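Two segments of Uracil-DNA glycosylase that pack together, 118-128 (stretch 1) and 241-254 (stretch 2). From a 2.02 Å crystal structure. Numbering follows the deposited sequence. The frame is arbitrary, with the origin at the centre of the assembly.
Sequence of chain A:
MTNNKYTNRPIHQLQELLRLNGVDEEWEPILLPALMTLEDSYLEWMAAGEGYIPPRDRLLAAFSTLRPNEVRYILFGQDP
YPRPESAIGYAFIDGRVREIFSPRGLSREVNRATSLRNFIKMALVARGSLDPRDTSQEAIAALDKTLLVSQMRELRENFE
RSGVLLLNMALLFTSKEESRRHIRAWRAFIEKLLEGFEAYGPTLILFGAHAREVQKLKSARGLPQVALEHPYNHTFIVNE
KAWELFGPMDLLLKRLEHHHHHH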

ATOM      1  N   ASN A 118      -0.124  15.093   2.408  1.00 21.62           N
ATOM      2  CA  ASN A 118      -0.022  15.689   1.081  1.00 26.10           C
ATOM      3  C   ASN A 118      -0.847  14.927   0.052  1.00 23.35           C
ATOM      4  O   ASN A 118      -1.394  15.540  -0.872  1.00 23.78           O
ATOM      5  CB  ASN A 118       1.442  15.769   0.654  1.00 29.99           C
ATOM      6  CG  ASN A 118       2.239  16.755   1.489  1.00 31.79           C
ATOM      7  OD1 ASN A 118       1.708  17.766   1.948  1.00 33.75           O
ATOM      8  ND2 ASN A 118       3.521  16.467   1.687  1.00 23.73           N
ATOM      9  N   PHE A 119      -0.964  13.604   0.195  1.00 25.47           N
ATOM     10  CA  PHE A 119      -1.783  12.833  -0.736  1.00 19.06           C
ATOM     11  C   PHE A 119      -3.253  13.202  -0.606  1.00 23.37           C
ATOM     12  O   PHE A 119      -3.968  13.295  -1.609  1.00 21.30           O
ATOM     13  CB  PHE A 119      -1.591  11.332  -0.504  1.00 25.57           C
ATOM     14  CG  PHE A 119      -2.359  10.469  -1.471  1.00 24.75           C
ATOM     15  CD1 PHE A 119      -1.777  10.065  -2.659  1.00 25.16           C
ATOM     16  CD2 PHE A 119      -3.653  10.055  -1.196  1.00 17.91           C
ATOM     17  CE1 PHE A 119      -2.473   9.274  -3.558  1.00 20.65           C
ATOM     18  CE2 PHE A 119      -4.351   9.264  -2.094  1.00 24.04           C
ATOM     19  CZ  PHE A 119      -3.758   8.874  -3.274  1.00 27.19           C
ATOM     20  N   ILE A 120      -3.721  13.411   0.625  1.00 25.13           N
ATOM     21  CA  ILE A 120      -5.122  13.751   0.840  1.00 19.99           C
ATOM     22  C   ILE A 120      -5.415  15.159   0.338  1.00 28.42           C
ATOM     23  O   ILE A 120      -6.455  15.403  -0.289  1.00 21.91           O
ATOM     24  CB  ILE A 120      -5.486  13.586   2.326  1.00 20.00           C
ATOM     25  CG1 ILE A 120      -5.499  12.104   2.714  1.00 19.88           C
ATOM     26  CG2 ILE A 120      -6.827  14.241   2.618  1.00 15.72           C
ATOM     27  CD1 ILE A 120      -5.619  11.872   4.203  1.00 25.94           C
ATOM     28  N   LYS A 121      -4.508  16.107   0.596  1.00 22.03           N
ATOM     29  CA  LYS A 121      -4.668  17.430  -0.003  1.00 27.24           C
ATOM     30  C   LYS A 121      -4.684  17.348  -1.527  1.00 26.26           C
ATOM     31  O   LYS A 121      -5.490  18.021  -2.185  1.00 31.30           O
ATOM     32  CB  LYS A 121      -3.556  18.366   0.470  1.00 22.73           C
ATOM     33  CG  LYS A 121      -3.661  18.781   1.924  1.00 24.02           C
ATOM     34  CD  LYS A 121      -2.524  19.717   2.291  1.00 34.41           C
ATOM     35  CE  LYS A 121      -2.537  20.055   3.767  1.00 26.98           C
ATOM     36  NZ  LYS A 121      -1.437  21.001   4.106  1.00 31.55           N
HETATM   37  N   MSE A 122      -3.797  16.539  -2.105  1.00 29.35           N
HETATM   38  CA  MSE A 122      -3.727  16.316  -3.552  1.00 23.78           C
HETATM   39  C   MSE A 122      -5.071  15.820  -4.075  1.00 26.52           C
HETATM   40  O   MSE A 122      -5.562  16.310  -5.089  1.00 27.40           O
HETATM   41  CB  MSE A 122      -2.608  15.309  -3.896  1.00 25.45           C
HETATM   42  CG  MSE A 122      -2.430  14.977  -5.396  1.00 29.02           C
HETATM   43 SE   MSE A 122      -3.798  13.787  -6.157  1.00 33.81          SE
HETATM   44  CE  MSE A 122      -3.417  12.169  -5.140  1.00 24.36           C
ATOM     45  N   ALA A 123      -5.658  14.841  -3.381  1.00 23.36           N
ATOM     46  CA  ALA A 123      -6.940  14.301  -3.818  1.00 20.16           C
ATOM     47  C   ALA A 123      -8.047  15.341  -3.701  1.00 26.26           C
ATOM     48  O   ALA A 123      -8.930  15.415  -4.565  1.00 21.19           O
ATOM     49  CB  ALA A 123      -7.283  13.049  -3.014  1.00 23.78           C
ATOM     50  N   LEU A 124      -8.013  16.159  -2.644  1.00 20.94           N
ATOM     51  CA  LEU A 124      -8.985  17.239  -2.519  1.00 30.90           C
ATOM     52  C   LEU A 124      -8.854  18.247  -3.653  1.00 30.20           C
ATOM     53  O   LEU A 124      -9.858  18.820  -4.091  1.00 30.92           O
ATOM     54  CB  LEU A 124      -8.828  17.936  -1.170  1.00 27.59           C
ATOM     55  CG  LEU A 124      -9.296  17.161   0.061  1.00 21.70           C
ATOM     56  CD1 LEU A 124      -8.937  17.921   1.331  1.00 22.17           C
ATOM     57  CD2 LEU A 124     -10.802  16.885  -0.019  1.00 21.24           C
ATOM     58  N   VAL A 125      -7.634  18.485  -4.140  1.00 28.30           N
ATOM     59  CA  VAL A 125      -7.463  19.387  -5.277  1.00 31.23           C
ATOM     60  C   VAL A 125      -7.971  18.734  -6.557  1.00 30.84           C
ATOM     61  O   VAL A 125      -8.730  19.338  -7.324  1.00 27.80           O
ATOM     62  CB  VAL A 125      -5.991  19.813  -5.412  1.00 25.70           C
ATOM     63  CG1 VAL A 125      -5.778  20.590  -6.709  1.00 33.00           C
ATOM     64  CG2 VAL A 125      -5.563  20.637  -4.209  1.00 34.17           C
ATOM     65  N   ALA A 126      -7.557  17.487  -6.805  1.00 26.89           N
ATOM     66  CA  ALA A 126      -7.849  16.835  -8.077  1.00 22.65           C
ATOM     67  C   ALA A 126      -9.340  16.623  -8.282  1.00 25.22           C
ATOM     68  O   ALA A 126      -9.806  16.554  -9.425  1.00 30.67           O
ATOM     69  CB  ALA A 126      -7.110  15.499  -8.158  1.00 25.37           C
ATOM     70  N   ARG A 127     -10.102  16.510  -7.201  1.00 27.04           N
ATOM     71  CA  ARG A 127     -11.536  16.286  -7.298  1.00 27.87           C
ATOM     72  C   ARG A 127     -12.333  17.583  -7.364  1.00 35.54           C
ATOM     73  O   ARG A 127     -13.564  17.534  -7.431  1.00 31.34           O
ATOM     74  CB  ARG A 127     -12.014  15.434  -6.117  1.00 24.54           C
ATOM     75  CG  ARG A 127     -12.206  16.195  -4.820  1.00 33.23           C
ATOM     76  CD  ARG A 127     -12.690  15.265  -3.720  1.00 25.80           C
ATOM     77  NE  ARG A 127     -13.861  14.493  -4.132  1.00 32.97           N
ATOM     78  CZ  ARG A 127     -15.114  14.929  -4.056  1.00 35.52           C
ATOM     79  NH1 ARG A 127     -15.371  16.141  -3.583  1.00 31.59           N
ATOM     80  NH2 ARG A 127     -16.108  14.149  -4.453  1.00 33.68           N
ATOM     81  N   GLY A 128     -11.664  18.735  -7.358  1.00 34.33           N
ATOM     82  CA  GLY A 128     -12.347  20.007  -7.479  1.00 38.79           C
ATOM     83  C   GLY A 128     -12.965  20.541  -6.207  1.00 43.62           C
ATOM     84  O   GLY A 128     -13.906  21.339  -6.283  1.00 40.43           O
ATOM     85  N   LYS A 241       0.469  15.198 -12.766  1.00 31.71           N
ATOM     86  CA  LYS A 241       0.494  13.778 -13.100  1.00 30.94           C
ATOM     87  C   LYS A 241      -0.232  12.967 -12.034  1.00 33.73           C
ATOM     88  O   LYS A 241      -0.939  11.996 -12.346  1.00 27.25           O
ATOM     89  CB  LYS A 241       1.939  13.301 -13.270  1.00 36.58           C
ATOM     90  CG  LYS A 241       2.068  11.898 -13.841  1.00 23.24           C
ATOM     91  CD  LYS A 241       3.522  11.524 -14.111  1.00 32.83           C
ATOM     92  CE  LYS A 241       3.612  10.280 -14.985  1.00 31.68           C
ATOM     93  NZ  LYS A 241       5.022   9.861 -15.224  1.00 33.78           N
ATOM     94  N   ALA A 242      -0.093  13.374 -10.768  1.00 27.29           N
ATOM     95  CA  ALA A 242      -0.866  12.758  -9.697  1.00 30.66           C
ATOM     96  C   ALA A 242      -2.356  13.035  -9.862  1.00 29.49           C
ATOM     97  O   ALA A 242      -3.181  12.132  -9.676  1.00 22.96           O
ATOM     98  CB  ALA A 242      -0.375  13.257  -8.339  1.00 27.78           C
ATOM     99  N   TRP A 243      -2.722  14.275 -10.208  1.00 31.32           N
ATOM    100  CA  TRP A 243      -4.128  14.588 -10.454  1.00 25.87           C
ATOM    101  C   TRP A 243      -4.717  13.674 -11.516  1.00 28.85           C
ATOM    102  O   TRP A 243      -5.858  13.215 -11.389  1.00 33.20           O
ATOM    103  CB  TRP A 243      -4.299  16.036 -10.909  1.00 29.65           C
ATOM    104  CG  TRP A 243      -3.785  17.098 -10.001  1.00 28.22           C
ATOM    105  CD1 TRP A 243      -3.247  16.951  -8.756  1.00 30.27           C
ATOM    106  CD2 TRP A 243      -3.771  18.498 -10.284  1.00 34.86           C
ATOM    107  NE1 TRP A 243      -2.893  18.182  -8.248  1.00 30.74           N
ATOM    108  CE2 TRP A 243      -3.207  19.147  -9.170  1.00 35.58           C
ATOM    109  CE3 TRP A 243      -4.183  19.265 -11.376  1.00 50.88           C
ATOM    110  CZ2 TRP A 243      -3.043  20.530  -9.118  1.00 41.27           C
ATOM    111  CZ3 TRP A 243      -4.022  20.634 -11.324  1.00 45.54           C
ATOM    112  CH2 TRP A 243      -3.457  21.253 -10.204  1.00 43.45           C
ATOM    113  N   GLU A 244      -3.964  13.417 -12.587  1.00 27.86           N
ATOM    114  CA  GLU A 244      -4.510  12.603 -13.663  1.00 31.54           C
ATOM    115  C   GLU A 244      -4.531  11.122 -13.308  1.00 26.71           C
ATOM    116  O   GLU A 244      -5.441  10.403 -13.738  1.00 28.73           O
ATOM    117  CB  GLU A 244      -3.726  12.830 -14.956  1.00 31.12           C
ATOM    118  CG  GLU A 244      -4.307  12.076 -16.142  1.00 46.80           C
ATOM    119  CD  GLU A 244      -3.698  12.487 -17.466  1.00 50.61           C
ATOM    120  OE1 GLU A 244      -2.837  13.390 -17.472  1.00 36.54           O
ATOM    121  OE2 GLU A 244      -4.084  11.904 -18.502  1.00 59.26           O
ATOM    122  N   LEU A 245      -3.561  10.644 -12.526  1.00 31.68           N
ATOM    123  CA  LEU A 245      -3.589   9.232 -12.152  1.00 26.31           C
ATOM    124  C   LEU A 245      -4.678   8.944 -11.120  1.00 28.05           C
ATOM    125  O   LEU A 245      -5.491   8.032 -11.304  1.00 28.57           O
ATOM    126  CB  LEU A 245      -2.224   8.793 -11.624  1.00 26.43           C
ATOM    127  CG  LEU A 245      -2.191   7.374 -11.048  1.00 19.24           C
ATOM    128  CD1 LEU A 245      -2.634   6.360 -12.088  1.00 23.26           C
ATOM    129  CD2 LEU A 245      -0.803   7.035 -10.541  1.00 23.28           C
ATOM    130  N   PHE A 246      -4.716   9.717 -10.036  1.00 28.15           N
ATOM    131  CA  PHE A 246      -5.599   9.416  -8.916  1.00 26.86           C
ATOM    132  C   PHE A 246      -6.955  10.095  -9.010  1.00 19.78           C
ATOM    133  O   PHE A 246      -7.897   9.654  -8.345  1.00 26.80           O
ATOM    134  CB  PHE A 246      -4.927   9.813  -7.601  1.00 21.48           C
ATOM    135  CG  PHE A 246      -3.691   9.026  -7.302  1.00 31.42           C
ATOM    136  CD1 PHE A 246      -3.772   7.685  -6.961  1.00 23.05           C
ATOM    137  CD2 PHE A 246      -2.444   9.620  -7.372  1.00 28.97           C
ATOM    138  CE1 PHE A 246      -2.632   6.956  -6.692  1.00 22.02           C
ATOM    139  CE2 PHE A 246      -1.304   8.895  -7.101  1.00 19.25           C
ATOM    140  CZ  PHE A 246      -1.394   7.562  -6.765  1.00 21.03           C
ATOM    141  N   GLY A 247      -7.068  11.159  -9.798  1.00 22.68           N
ATOM    142  CA  GLY A 247      -8.318  11.858  -9.995  1.00 27.44           C
ATOM    143  C   GLY A 247      -9.494  10.953 -10.310  1.00 27.11           C
ATOM    144  O   GLY A 247     -10.525  10.996  -9.634  1.00 20.57           O
ATOM    145  N   PRO A 248      -9.367  10.112 -11.344  1.00 25.83           N
ATOM    146  CA  PRO A 248     -10.481   9.213 -11.697  1.00 22.73           C
ATOM    147  C   PRO A 248     -10.868   8.243 -10.600  1.00 26.67           C
ATOM    148  O   PRO A 248     -11.953   7.652 -10.670  1.00 26.52           O
ATOM    149  CB  PRO A 248      -9.951   8.470 -12.930  1.00 30.00           C
ATOM    150  CG  PRO A 248      -8.964   9.405 -13.524  1.00 30.21           C
ATOM    151  CD  PRO A 248      -8.297  10.064 -12.355  1.00 26.88           C
HETATM  152  N   MSE A 249     -10.029   8.061  -9.591  1.00 23.26           N
HETATM  153  CA  MSE A 249     -10.328   7.125  -8.524  1.00 19.53           C
HETATM  154  C   MSE A 249     -11.265   7.723  -7.489  1.00 23.38           C
HETATM  155  O   MSE A 249     -11.975   6.990  -6.797  1.00 25.05           O
HETATM  156  CB  MSE A 249      -9.038   6.666  -7.862  1.00 19.20           C
HETATM  157  CG  MSE A 249      -8.059   6.022  -8.812  1.00 28.99           C
HETATM  158 SE   MSE A 249      -6.642   5.161  -7.784  1.00 34.38          SE
HETATM  159  CE  MSE A 249      -5.243   5.073  -9.134  1.00 23.60           C
ATOM    160  N   ASP A 250     -11.261   9.052  -7.418  1.00 26.22           N
ATOM    161  CA  ASP A 250     -11.983   9.831  -6.410  1.00 21.75           C
ATOM    162  C   ASP A 250     -11.955   9.123  -5.058  1.00 30.54           C
ATOM    163  O   ASP A 250     -12.983   8.753  -4.488  1.00 25.71           O
ATOM    164  CB  ASP A 250     -13.418  10.120  -6.849  1.00 26.66           C
ATOM    165  CG  ASP A 250     -14.007  11.335  -6.147  1.00 36.96           C
ATOM    166  OD1 ASP A 250     -13.363  11.864  -5.215  1.00 27.58           O
ATOM    167  OD2 ASP A 250     -15.119  11.760  -6.525  1.00 35.18           O
ATOM    168  N   LEU A 251     -10.732   8.943  -4.554  1.00 21.35           N
ATOM    169  CA  LEU A 251     -10.498   8.110  -3.380  1.00 23.60           C
ATOM    170  C   LEU A 251     -11.126   8.670  -2.111  1.00 25.48           C
ATOM    171  O   LEU A 251     -11.313   7.918  -1.148  1.00 24.82           O
ATOM    172  CB  LEU A 251      -8.995   7.925  -3.179  1.00 21.30           C
ATOM    173  CG  LEU A 251      -8.309   7.140  -4.302  1.00 21.37           C
ATOM    174  CD1 LEU A 251      -6.805   7.355  -4.279  1.00 23.65           C
ATOM    175  CD2 LEU A 251      -8.645   5.659  -4.190  1.00 14.26           C
ATOM    176  N   LEU A 252     -11.459   9.958  -2.080  1.00 21.81           N
ATOM    177  CA  LEU A 252     -12.050  10.563  -0.896  1.00 24.63           C
ATOM    178  C   LEU A 252     -13.571  10.595  -0.937  1.00 25.49           C
ATOM    179  O   LEU A 252     -14.190  11.051   0.025  1.00 23.68           O
ATOM    180  CB  LEU A 252     -11.504  11.981  -0.696  1.00 23.54           C
ATOM    181  CG  LEU A 252      -9.993  12.086  -0.469  1.00 24.56           C
ATOM    182  CD1 LEU A 252      -9.601  13.512  -0.190  1.00 19.72           C
ATOM    183  CD2 LEU A 252      -9.540  11.183   0.667  1.00 18.81           C
ATOM    184  N   LEU A 253     -14.187  10.114  -2.012  1.00 29.27           N
ATOM    185  CA  LEU A 253     -15.641  10.051  -2.085  1.00 24.64           C
ATOM    186  C   LEU A 253     -16.147   8.866  -1.272  1.00 32.02           C
ATOM    187  O   LEU A 253     -15.682   7.735  -1.452  1.00 27.34           O
ATOM    188  CB  LEU A 253     -16.098   9.931  -3.539  1.00 30.92           C
ATOM    189  CG  LEU A 253     -17.598   9.771  -3.787  1.00 31.50           C
ATOM    190  CD1 LEU A 253     -18.335  11.080  -3.544  1.00 31.31           C
ATOM    191  CD2 LEU A 253     -17.861   9.246  -5.195  1.00 35.37           C
ATOM    192  N   LYS A 254     -17.094   9.127  -0.374  1.00 24.24           N
ATOM    193  CA  LYS A 254     -17.678   8.069   0.438  1.00 31.38           C
ATOM    194  C   LYS A 254     -18.612   7.214  -0.408  1.00 38.90           C
ATOM    195  O   LYS A 254     -19.548   7.729  -1.027  1.00 44.00           O
ATOM    196  CB  LYS A 254     -18.432   8.664   1.625  1.00 24.06           C
TER

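Two segments far apart in sequence can be joined by a greasy seam closed at one end by a single ion pair, and stretches 118-128 and 241-254 of this uracil-DNA glycosylase illustrate the principle. Their helices cross at 76°, with axes 9.4 Å apart at closest approach, and the contact buries 692 Å² counted over both sides.

Along the first helix, Phe119 opens the interface. Its CA-to-CB bond points sideways, but the t rotamer brings the ring nearer, so that its edge meets the face of Phe246 with centroids 4.9 Å apart and planes at 78°; the same edge touches Leu251, Phe119 CZ lying 3.5 Å from Leu251 CD1. Ile120 CG2 lies 4.0 Å from CD1 of Leu252, the residue of the second stretch with the largest covered area. The flexible selenomethionine Met122 bends its chain between neighbours: Met122 CE rests 3.5 Å from Phe246 CD2, while Met122 CG sits 4.0 Å from both Ala242 CB and Trp243 CD1, at the edge of the indole.

Ala123 and Leu124 return to the same methyl: Ala123 CB lies 3.7 Å and Leu124 CD2 3.6 Å from Leu252 CD1. Val125 CG1 then sits 3.6 Å from Trp243 CZ2. The branched apolar side chains of Ile120, Leu124 and Val125 are buried and have no polar group left to satisfy, while the short Ala123 points its CB toward the second stretch. At Ala126 the backbones draw close, Ala126 CA lying 5.0 Å from Trp243 CA, and a lone methyl suits the narrow gap: Ala126 CB is 3.9 Å from Trp243 CA and 4.3 Å from Gly247 CA.

Just beyond the helix, Arg127 supplies the polar clasp. Arg127 NE donates a nearly linear hydrogen bond to Asp250 OD1 at 2.9 Å, reinforced by a weak one from Arg127 NH2 to Asp250 OD2 at 3.3 Å, making a two-pronged salt bridge. Gly128, whose positive phi favours glycine, completes a Schellman motif and makes no contact across the interface.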